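Putative ferredoxin (Hydrogenobacter thermophilus, PDB 7M1O) binds one [4Fe-4S] cluster and probably serves as a small electron carrier, as ferredoxins do. Local coordinates at residues Tyr19-Glu24 and Thr59-Ala64; Val25-Gly30 and Glu35-Gly40; Asp42-Val47 and Ser66-Glu71. One frame throughout, in Å; residues are numbered along the deposited sequence.

Interaction 1: Tyr19-Glu24 and Thr59-Ala64. Unlike the reference sequence in segment 59-64: Ala-64 (reference Ser). With SF4 (iron/sulfur cluster), chain C.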
loop_
_atom_site.group_PDB
_atom_site.type_symbol
_atom_site.label_atom_id
_atom_site.label_comp_id
_atom_site.label_asym_id
_atom_site.label_seq_id
_atom_site.Cartn_x
_atom_site.Cartn_y
_atom_site.Cartn_z
ATOM N N TYR A 19 5.357 4.205 -1.468
ATOM C CA TYR A 19 6.458 3.356 -1.914
ATOM C C TYR A 19 7.820 4.009 -1.704
ATOM O O TYR A 19 8.848 3.354 -1.851
ATOM C CB TYR A 19 6.290 2.926 -3.380
ATOM C CG TYR A 19 5.982 3.986 -4.418
ATOM C CD1 TYR A 19 4.717 4.071 -4.981
ATOM C CD2 TYR A 19 6.966 4.847 -4.889
ATOM C CE1 TYR A 19 4.426 5.004 -5.951
ATOM C CE2 TYR A 19 6.683 5.791 -5.865
ATOM C CZ TYR A 19 5.409 5.858 -6.393
ATOM O OH TYR A 19 5.106 6.786 -7.362
ATOM N N ASP A 20 7.833 5.287 -1.337
ATOM C CA ASP A 20 9.059 5.902 -0.843
ATOM C C ASP A 20 9.275 5.525 0.619
ATOM O O ASP A 20 10.389 5.209 1.035
ATOM C CB ASP A 20 9.016 7.423 -0.978
ATOM C CG ASP A 20 10.290 8.077 -0.484
ATOM O OD1 ASP A 20 11.368 7.739 -1.014
ATOM O OD2 ASP A 20 10.220 8.902 0.451
ATOM N N ARG A 21 8.195 5.567 1.393
ATOM C CA ARG A 21 8.256 5.331 2.831
ATOM C C ARG A 21 8.398 3.848 3.159
ATOM O O ARG A 21 9.210 3.468 4.002
ATOM C CB ARG A 21 7.001 5.894 3.504
ATOM C CG ARG A 21 6.916 5.667 5.014
ATOM C CD ARG A 21 7.592 6.778 5.797
ATOM N NE ARG A 21 6.929 8.064 5.596
ATOM C CZ ARG A 21 5.741 8.383 6.103
ATOM N NH1 ARG A 21 5.066 7.511 6.841
ATOM N NH2 ARG A 21 5.221 9.579 5.863
ATOM N N VAL A 22 7.595 3.021 2.499
ATOM C CA VAL A 22 7.553 1.591 2.790
ATOM C C VAL A 22 7.775 0.779 1.515
ATOM O O VAL A 22 6.855 0.128 1.018
ATOM C CB VAL A 22 6.208 1.190 3.437
ATOM C CG1 VAL A 22 6.280 -0.228 3.993
ATOM C CG2 VAL A 22 5.835 2.167 4.543
ATOM N N PRO A 23 9.004 0.816 0.979
ATOM C CA PRO A 23 9.326 0.053 -0.231
ATOM C C PRO A 23 9.213 -1.455 -0.014
ATOM O O PRO A 23 9.169 -2.213 -0.982
ATOM C CB PRO A 23 10.771 0.462 -0.534
ATOM C CG PRO A 23 11.319 0.935 0.764
ATOM C CD PRO A 23 10.167 1.569 1.482
ATOM N N GLU A 24 9.163 -1.877 1.246
ATOM C CA GLU A 24 8.960 -3.283 1.576
ATOM C C GLU A 24 7.566 -3.744 1.157
ATOM O O GLU A 24 7.357 -4.924 0.876
ATOM C CB GLU A 24 9.152 -3.527 3.078
ATOM C CG GLU A 24 10.503 -3.090 3.638
ATOM C CD GLU A 24 10.486 -1.678 4.200
ATOM O OE1 GLU A 24 9.701 -0.842 3.706
ATOM O OE2 GLU A 24 11.258 -1.407 5.143
ATOM N N THR A 59 -1.313 4.452 5.347
ATOM C CA THR A 59 -2.726 4.292 5.028
ATOM C C THR A 59 -3.503 5.544 5.434
ATOM O O THR A 59 -4.370 6.015 4.695
ATOM C CB THR A 59 -3.323 3.054 5.728
ATOM O OG1 THR A 59 -2.667 1.870 5.253
ATOM C CG2 THR A 59 -4.820 2.940 5.458
ATOM N N ASP A 60 -3.186 6.082 6.609
ATOM C CA ASP A 60 -3.825 7.305 7.085
ATOM C C ASP A 60 -3.285 8.534 6.360
ATOM O O ASP A 60 -3.963 9.559 6.270
ATOM C CB ASP A 60 -3.618 7.476 8.592
ATOM C CG ASP A 60 -4.374 6.446 9.411
ATOM O OD1 ASP A 60 -5.337 5.844 8.890
ATOM O OD2 ASP A 60 -4.007 6.248 10.589
ATOM N N GLU A 61 -2.066 8.426 5.844
ATOM C CA GLU A 61 -1.379 9.567 5.251
ATOM C C GLU A 61 -1.601 9.682 3.747
ATOM O O GLU A 61 -1.383 10.746 3.172
ATOM C CB GLU A 61 0.118 9.485 5.546
ATOM C CG GLU A 61 0.466 9.780 6.997
ATOM C CD GLU A 61 1.908 9.460 7.335
ATOM O OE1 GLU A 61 2.600 8.842 6.499
ATOM O OE2 GLU A 61 2.350 9.827 8.442
ATOM N N CYS A 62 -2.030 8.595 3.112
ATOM C CA CYS A 62 -2.331 8.631 1.684
ATOM C C CYS A 62 -3.342 9.741 1.396
ATOM O O CYS A 62 -4.444 9.729 1.946
ATOM C CB CYS A 62 -2.875 7.287 1.205
ATOM S SG CYS A 62 -3.462 7.309 -0.511
ATOM N N PRO A 63 -2.971 10.706 0.538
ATOM C CA PRO A 63 -3.837 11.869 0.308
ATOM C C PRO A 63 -5.148 11.531 -0.397
ATOM O O PRO A 63 -6.103 12.296 -0.290
ATOM C CB PRO A 63 -2.972 12.774 -0.575
ATOM C CG PRO A 63 -2.073 11.840 -1.293
ATOM C CD PRO A 63 -1.764 10.752 -0.309
ATOM N N ALA A 64 -5.190 10.399 -1.096
ATOM C CA ALA A 64 -6.342 10.048 -1.924
ATOM C C ALA A 64 -7.189 8.929 -1.317
ATOM O O ALA A 64 -8.212 8.543 -1.885
ATOM C CB ALA A 64 -5.874 9.649 -3.312
HETATM FE FE1 SF4 C . -0.890 6.736 -4.521
HETATM FE FE2 SF4 C . -1.702 7.016 -1.926
HETATM FE FE3 SF4 C . 0.419 8.463 -2.855
HETATM FE FE4 SF4 C . 0.670 5.763 -2.501
HETATM S S1 SF4 C . 0.304 7.325 -0.885
HETATM S S2 SF4 C . 1.367 6.979 -4.299
HETATM S S3 SF4 C . -1.428 5.065 -3.069
HETATM S S4 SF4 C . -1.747 8.610 -3.554
#

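Interaction 2: Val25-Gly30 and Glu35-Gly40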
loop_
_atom_site.group_PDB
_atom_site.type_symbol
_atom_site.label_atom_id
_atom_site.label_comp_id
_atom_site.label_asym_id
_atom_site.label_seq_id
_atom_site.Cartn_x
_atom_site.Cartn_y
_atom_site.Cartn_z
ATOM N N VAL A 25 6.618 -2.807 1.116
ATOM C CA VAL A 25 5.213 -3.131 0.876
ATOM C C VAL A 25 4.691 -2.564 -0.444
ATOM O O VAL A 25 3.921 -3.227 -1.138
ATOM C CB VAL A 25 4.323 -2.611 2.028
ATOM C CG1 VAL A 25 2.850 -2.915 1.769
ATOM C CG2 VAL A 25 4.760 -3.227 3.345
ATOM N N TYR A 26 5.103 -1.346 -0.785
ATOM C CA TYR A 26 4.589 -0.665 -1.974
ATOM C C TYR A 26 5.693 -0.325 -2.967
ATOM O O TYR A 26 6.842 -0.112 -2.586
ATOM C CB TYR A 26 3.853 0.615 -1.573
ATOM C CG TYR A 26 2.822 0.402 -0.490
ATOM C CD1 TYR A 26 1.550 -0.061 -0.796
ATOM C CD2 TYR A 26 3.124 0.660 0.839
ATOM C CE1 TYR A 26 0.607 -0.258 0.193
ATOM C CE2 TYR A 26 2.188 0.465 1.833
ATOM C CZ TYR A 26 0.932 0.007 1.505
ATOM O OH TYR A 26 0.002 -0.187 2.496
ATOM N N LYS A 27 5.327 -0.272 -4.244
ATOM C CA LYS A 27 6.257 0.102 -5.299
ATOM C C LYS A 27 5.547 0.912 -6.373
ATOM O O LYS A 27 4.332 0.809 -6.544
ATOM C CB LYS A 27 6.895 -1.139 -5.929
ATOM C CG LYS A 27 5.925 -1.975 -6.759
ATOM C CD LYS A 27 6.551 -3.276 -7.239
ATOM C CE LYS A 27 5.551 -4.096 -8.042
ATOM N NZ LYS A 27 6.057 -5.455 -8.396
ATOM N N ASN A 28 6.315 1.729 -7.084
ATOM C CA ASN A 28 5.831 2.382 -8.287
ATOM C C ASN A 28 5.571 1.301 -9.336
ATOM O O ASN A 28 6.484 0.560 -9.702
ATOM C CB ASN A 28 6.855 3.412 -8.776
ATOM C CG ASN A 28 6.371 4.216 -9.969
ATOM O OD1 ASN A 28 5.513 3.776 -10.732
ATOM N ND2 ASN A 28 6.938 5.404 -10.143
ATOM N N ARG A 29 4.329 1.192 -9.800
ATOM C CA ARG A 29 3.965 0.121 -10.723
ATOM C C ARG A 29 4.631 0.334 -12.079
ATOM O O ARG A 29 4.768 -0.604 -12.863
ATOM C CB ARG A 29 2.441 0.023 -10.883
ATOM C CG ARG A 29 1.821 1.015 -11.857
ATOM C CD ARG A 29 0.315 0.814 -11.967
ATOM N NE ARG A 29 -0.290 1.749 -12.910
ATOM C CZ ARG A 29 -1.569 1.731 -13.272
ATOM N NH1 ARG A 29 -2.394 0.819 -12.776
ATOM N NH2 ARG A 29 -2.024 2.630 -14.136
ATOM N N GLY A 30 5.043 1.571 -12.346
ATOM C CA GLY A 30 5.770 1.889 -13.560
ATOM C C GLY A 30 5.448 3.263 -14.112
ATOM O O GLY A 30 6.281 3.874 -14.781
ATOM N N GLU A 35 1.397 0.204 -6.267
ATOM C CA GLU A 35 0.790 -1.111 -6.101
ATOM C C GLU A 35 1.584 -1.862 -5.044
ATOM O O GLU A 35 2.763 -1.576 -4.838
ATOM C CB GLU A 35 0.767 -1.891 -7.420
ATOM C CG GLU A 35 2.144 -2.204 -7.994
ATOM C CD GLU A 35 2.074 -3.006 -9.283
ATOM O OE1 GLU A 35 3.133 -3.210 -9.915
ATOM O OE2 GLU A 35 0.963 -3.433 -9.662
ATOM N N VAL A 36 0.946 -2.808 -4.361
ATOM C CA VAL A 36 1.666 -3.616 -3.387
ATOM C C VAL A 36 2.673 -4.471 -4.141
ATOM O O VAL A 36 2.470 -4.791 -5.312
ATOM C CB VAL A 36 0.731 -4.507 -2.543
ATOM C CG1 VAL A 36 -0.235 -3.647 -1.735
ATOM C CG2 VAL A 36 -0.020 -5.494 -3.420
ATOM N N VAL A 37 3.745 -4.805 -3.477
ATOM C CA VAL A 37 4.800 -5.511 -4.121
ATOM C C VAL A 37 4.414 -6.955 -4.415
ATOM O O VAL A 37 4.662 -7.411 -5.487
ATOM C CB VAL A 37 6.102 -5.336 -3.371
ATOM C CG1 VAL A 37 6.529 -3.888 -3.428
ATOM C CG2 VAL A 37 5.994 -5.787 -1.936
ATOM N N SER A 38 3.798 -7.616 -3.466
ATOM C CA SER A 38 3.348 -8.975 -3.637
ATOM C C SER A 38 1.878 -9.248 -3.345
ATOM O O SER A 38 1.517 -9.612 -2.268
ATOM C CB SER A 38 4.194 -9.799 -2.746
ATOM O OG SER A 38 4.500 -9.084 -1.611
ATOM N N PRO A 39 1.072 -9.071 -4.349
ATOM C CA PRO A 39 -0.381 -9.246 -4.262
ATOM C C PRO A 39 -0.853 -10.667 -4.547
ATOM O O PRO A 39 -0.201 -11.400 -5.290
ATOM C CB PRO A 39 -0.900 -8.298 -5.339
ATOM C CG PRO A 39 0.163 -8.340 -6.385
ATOM C CD PRO A 39 1.474 -8.523 -5.658
ATOM N N GLY A 40 -1.983 -11.045 -3.958
ATOM C CA GLY A 40 -2.624 -12.302 -4.292
ATOM C C GLY A 40 -3.510 -12.104 -5.501
ATOM O O GLY A 40 -3.511 -11.018 -6.088
HETATM O O HOH W 1 7.205 -7.865 -7.592
#

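Interaction 3: Asp42-Val47 and Ser66-Glu71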
loop_
_atom_site.group_PDB
_atom_site.type_symbol
_atom_site.label_atom_id
_atom_site.label_comp_id
_atom_site.label_asym_id
_atom_site.label_seq_id
_atom_site.Cartn_x
_atom_site.Cartn_y
_atom_site.Cartn_z
ATOM N N ASP A 42 -6.549 -11.683 -5.413
ATOM C CA ASP A 42 -7.498 -10.659 -4.971
ATOM C C ASP A 42 -6.829 -9.288 -4.892
ATOM O O ASP A 42 -7.491 -8.275 -4.673
ATOM C CB ASP A 42 -8.099 -11.045 -3.614
ATOM C CG ASP A 42 -7.039 -11.341 -2.568
ATOM O OD1 ASP A 42 -5.838 -11.342 -2.920
ATOM O OD2 ASP A 42 -7.406 -11.580 -1.397
ATOM N N GLY A 43 -5.513 -9.272 -5.081
ATOM C CA GLY A 43 -4.746 -8.041 -5.112
ATOM C C GLY A 43 -4.198 -7.639 -3.757
ATOM O O GLY A 43 -3.414 -6.693 -3.660
ATOM N N TRP A 44 -4.606 -8.349 -2.710
ATOM C CA TRP A 44 -4.169 -8.032 -1.355
ATOM C C TRP A 44 -2.756 -8.537 -1.092
ATOM O O TRP A 44 -2.363 -9.587 -1.598
ATOM C CB TRP A 44 -5.117 -8.641 -0.319
ATOM C CG TRP A 44 -6.492 -8.044 -0.289
ATOM C CD1 TRP A 44 -7.594 -8.497 -0.950
ATOM C CD2 TRP A 44 -6.914 -6.897 0.457
ATOM N NE1 TRP A 44 -8.677 -7.702 -0.668
ATOM C CE2 TRP A 44 -8.287 -6.712 0.192
ATOM C CE3 TRP A 44 -6.267 -6.007 1.318
ATOM C CZ2 TRP A 44 -9.022 -5.673 0.759
ATOM C CZ3 TRP A 44 -6.998 -4.976 1.879
ATOM C CH2 TRP A 44 -8.362 -4.817 1.597
ATOM N N MET A 45 -2.005 -7.783 -0.295
ATOM C CA MET A 45 -0.693 -8.214 0.179
ATOM C C MET A 45 -0.694 -8.329 1.697
ATOM O O MET A 45 -1.067 -7.390 2.399
ATOM C CB MET A 45 0.403 -7.240 -0.264
ATOM C CG MET A 45 1.764 -7.533 0.360
ATOM S SD MET A 45 3.078 -6.440 -0.204
ATOM C CE MET A 45 4.396 -6.906 0.921
ATOM N N MET A 46 -0.271 -9.485 2.198
ATOM C CA MET A 46 -0.116 -9.687 3.629
ATOM C C MET A 46 1.121 -8.942 4.116
ATOM O O MET A 46 2.179 -9.010 3.493
ATOM C CB MET A 46 -0.010 -11.178 3.945
ATOM C CG MET A 46 -1.191 -12.003 3.458
ATOM S SD MET A 46 -2.770 -11.477 4.154
ATOM C CE MET A 46 -2.486 -11.688 5.915
ATOM N N VAL A 47 0.977 -8.231 5.230
ATOM C CA VAL A 47 2.039 -7.373 5.745
ATOM C C VAL A 47 2.839 -8.077 6.838
ATOM O O VAL A 47 2.254 -8.658 7.753
ATOM C CB VAL A 47 1.463 -6.061 6.313
ATOM C CG1 VAL A 47 2.583 -5.115 6.727
ATOM C CG2 VAL A 47 0.559 -5.395 5.291
ATOM N N SER A 66 -6.396 5.903 -1.167
ATOM C CA SER A 66 -6.288 4.823 -2.144
ATOM C C SER A 66 -5.825 3.525 -1.500
ATOM O O SER A 66 -6.099 2.437 -2.009
ATOM C CB SER A 66 -5.318 5.211 -3.261
ATOM O OG SER A 66 -5.722 6.408 -3.897
ATOM N N ILE A 67 -5.113 3.642 -0.386
ATOM C CA ILE A 67 -4.599 2.474 0.310
ATOM C C ILE A 67 -5.650 1.926 1.262
ATOM O O ILE A 67 -6.064 2.597 2.209
ATOM C CB ILE A 67 -3.314 2.797 1.090
ATOM C CG1 ILE A 67 -2.272 3.402 0.144
ATOM C CG2 ILE A 67 -2.771 1.537 1.759
ATOM C CD1 ILE A 67 -0.987 3.818 0.814
ATOM N N ILE A 68 -6.079 0.699 0.989
ATOM C CA ILE A 68 -7.033 0.002 1.835
ATOM C C ILE A 68 -6.282 -1.032 2.656
ATOM O O ILE A 68 -5.561 -1.863 2.108
ATOM C CB ILE A 68 -8.137 -0.675 1.006
ATOM C CG1 ILE A 68 -8.669 0.288 -0.062
ATOM C CG2 ILE A 68 -9.261 -1.165 1.909
ATOM C CD1 ILE A 68 -9.109 1.637 0.469
ATOM N N THR A 69 -6.445 -0.960 3.971
ATOM C CA THR A 69 -5.743 -1.836 4.901
ATOM C C THR A 69 -6.744 -2.390 5.902
ATOM O O THR A 69 -7.681 -1.696 6.294
ATOM C CB THR A 69 -4.615 -1.083 5.644
ATOM O OG1 THR A 69 -3.624 -0.652 4.704
ATOM C CG2 THR A 69 -3.955 -1.965 6.694
ATOM N N GLU A 70 -6.560 -3.640 6.312
ATOM C CA GLU A 70 -7.462 -4.230 7.289
ATOM C C GLU A 70 -6.834 -5.389 8.051
ATOM O O GLU A 70 -5.885 -6.024 7.588
ATOM C CB GLU A 70 -8.753 -4.693 6.605
ATOM C CG GLU A 70 -8.543 -5.571 5.386
ATOM C CD GLU A 70 -9.847 -5.936 4.697
ATOM O OE1 GLU A 70 -10.815 -5.150 4.777
ATOM O OE2 GLU A 70 -9.904 -7.014 4.073
ATOM N N GLU A 71 -7.379 -5.640 9.235
ATOM C CA GLU A 71 -6.948 -6.737 10.088
ATOM C C GLU A 71 -7.692 -8.009 9.710
ATOM O O GLU A 71 -8.918 -8.006 9.593
ATOM C CB GLU A 71 -7.191 -6.394 11.561
ATOM C CG GLU A 71 -5.964 -5.873 12.291
ATOM C CD GLU A 71 -4.964 -6.967 12.614
ATOM O OE1 GLU A 71 -5.390 -8.120 12.840
ATOM O OE2 GLU A 71 -3.750 -6.677 12.638
#

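Interaction 1: Tyr19-Glu24 and Thr59-Ala64
Arg-21 and Glu-61 form a salt bridge at the surface, between two helix ends. The guanidinium meets the acid end-on and gives both terminal nitrogens to one oxygen. NH1 and NH2 of Arg-21 each lie 2.8 Å from OE1 of Glu-61. Neither bond is straight, with N-H...O angles of 133° and 134°, because one oxygen lies between the two N-H groups and each bond bends inward. The oxygen sits at the guanidinium edge, slightly out of its plane. NH1 takes the syn lone pair of OE1, whereas NH2 comes from above the carboxylate plane. The two flat groups stand nearly perpendicular, 84° apart. The arginine chain bends at chi2 and chi3 to carry its end across, and the glutamate chain is extended beyond CG. The bridge links the ends of helices 17-21 and 52-61, in a single-cluster ferredoxin fold. Just after Glu-61 the chain leaves the helix at Cys-62, a cluster ligand. Its SG binds iron FE2 of the cluster at 2.3 Å. The same sulfur accepts a weak hydrogen bond from the backbone N of Ala-64, an engineered alanine replacing the natural serine. CD of Pro-63 packs 3.9 Å from cluster sulfide S4. CE1 of Tyr-19 approaches sulfide S2 at 4.0 Å. Farther out, the tyrosine hydroxyl is hydrogen-bonded to Gly-32 O, and Arg-21 also packs on Glu-54 and Val-58 of helix 52-61.

Interaction 2: Val25-Gly30 and Glu35-Gly40
Glu-35, Lys-27 and Val-37 bury the most surface where strand 26-28 pairs with strand 34-36 in an antiparallel beta hairpin. Lys-27 and Glu-35 are a hydrogen-bonded pair. Lys-27 N donates to Glu-35 O at 2.9 Å, and Glu-35 N donates back to Lys-27 O at 3.0 Å. Their side chains lie on the same face of the sheet. Both have CG between the backbone N and the carbonyl carbon (chi1 70° and 63°) and run extended from there. CE of Lys-27 thus comes 3.2 Å from OE1 of Glu-35, while NZ reaches past it and makes only a long salt bridge. CB of Arg-29 packs against the same carboxylate, 3.4 Å from Glu-35 OE1. The arginine's charged end leads away to a salt bridge with Asp-31. Val-37 continues the pairing: its N bonds to Val-25 O at 2.8 Å. Its CG1 lies 3.7 Å from CB of Lys-27 and packs along the lysine's aliphatic chain. Tyr-26 and Val-36 form a non-hydrogen-bonded pair whose side chains diverge, yet CE1 of Tyr-26 still meets CG1 of Val-36 at 4.0 Å. The tyrosine hydroxyl bonds to Thr-5. A water accepts from Lys-27 NZ and makes a weak bond to Val-37 O. The backbone bonds therefore set the pairing, while the lysine-glutamate attraction, being long and partly hydrated, probably adds little.

Interaction 3: Asp42-Val47 and Ser66-Glu71
Trp-44 carries this contact, reaching to Ile-68 and Glu-70 of strand 67-71 with the far rim of its six-membered ring. Asp-42 makes an Asx turn: its OD1 accepts from Trp-44 N at 3.2 Å, with the donor well above the carboxylate plane. CB of Asp-42 also lies at the edge of the indole. Gly-43, between them, has a positive phi (92°), a backbone conformation that glycine adopts readily. At Trp-44, CG stands anti to the carbonyl carbon (chi1 -68°), and the ring extends toward the other segment. Its CZ3 comes within 3.4 Å of the backbone oxygen of Ile-68. CH2 touches CG2 of Ile-68 at 3.8 Å, the apolar part of the contact. The carboxylate of Glu-70 lies over one ring face, nearly parallel to it, with only 9° between the planes. Glu-70 CD is 3.6 Å from Trp-44 CH2, and OE2 sits over the face toward the rim. Arg-4 probably eases the meeting of an acid with a ring face: it forms a salt bridge with Glu-70 OE2 and a cation-pi contact with Trp-44. From Met-45 the segment turns into strand 45-47, which pairs with strand 3-7. Strand 3-7 is the middle strand of the antiparallel sheet, with 45-47 and 67-71 on its two sides. The tryptophan thus spans the middle strand, touching Met-6 there. Val-47 and Thr-69 pack on Val-55 of helix 52-61.

How the interactions relate
Interactions 1 and 3 are surface contacts, made by a few side chains. Interaction 2 is partly buried and is the one among the three with backbone hydrogen bonds between its segments. Interaction 1 is a charged contact between helix ends on the cluster side of the fold. Interaction 3 instead lays a carboxylate and an isoleucine against an aromatic ring, on the opposite side of the chain's centre. Interaction 2 is nested in the loop closed by interaction 1, and Tyr-19 packs on its first strand. Met-45 joins interactions 2 and 3 by packing on Val-37. The Thr-59 and Thr-69 hydroxyls probably hydrogen-bond, tying helix 52-61 of interaction 1 to strand 67-71 of interaction 3.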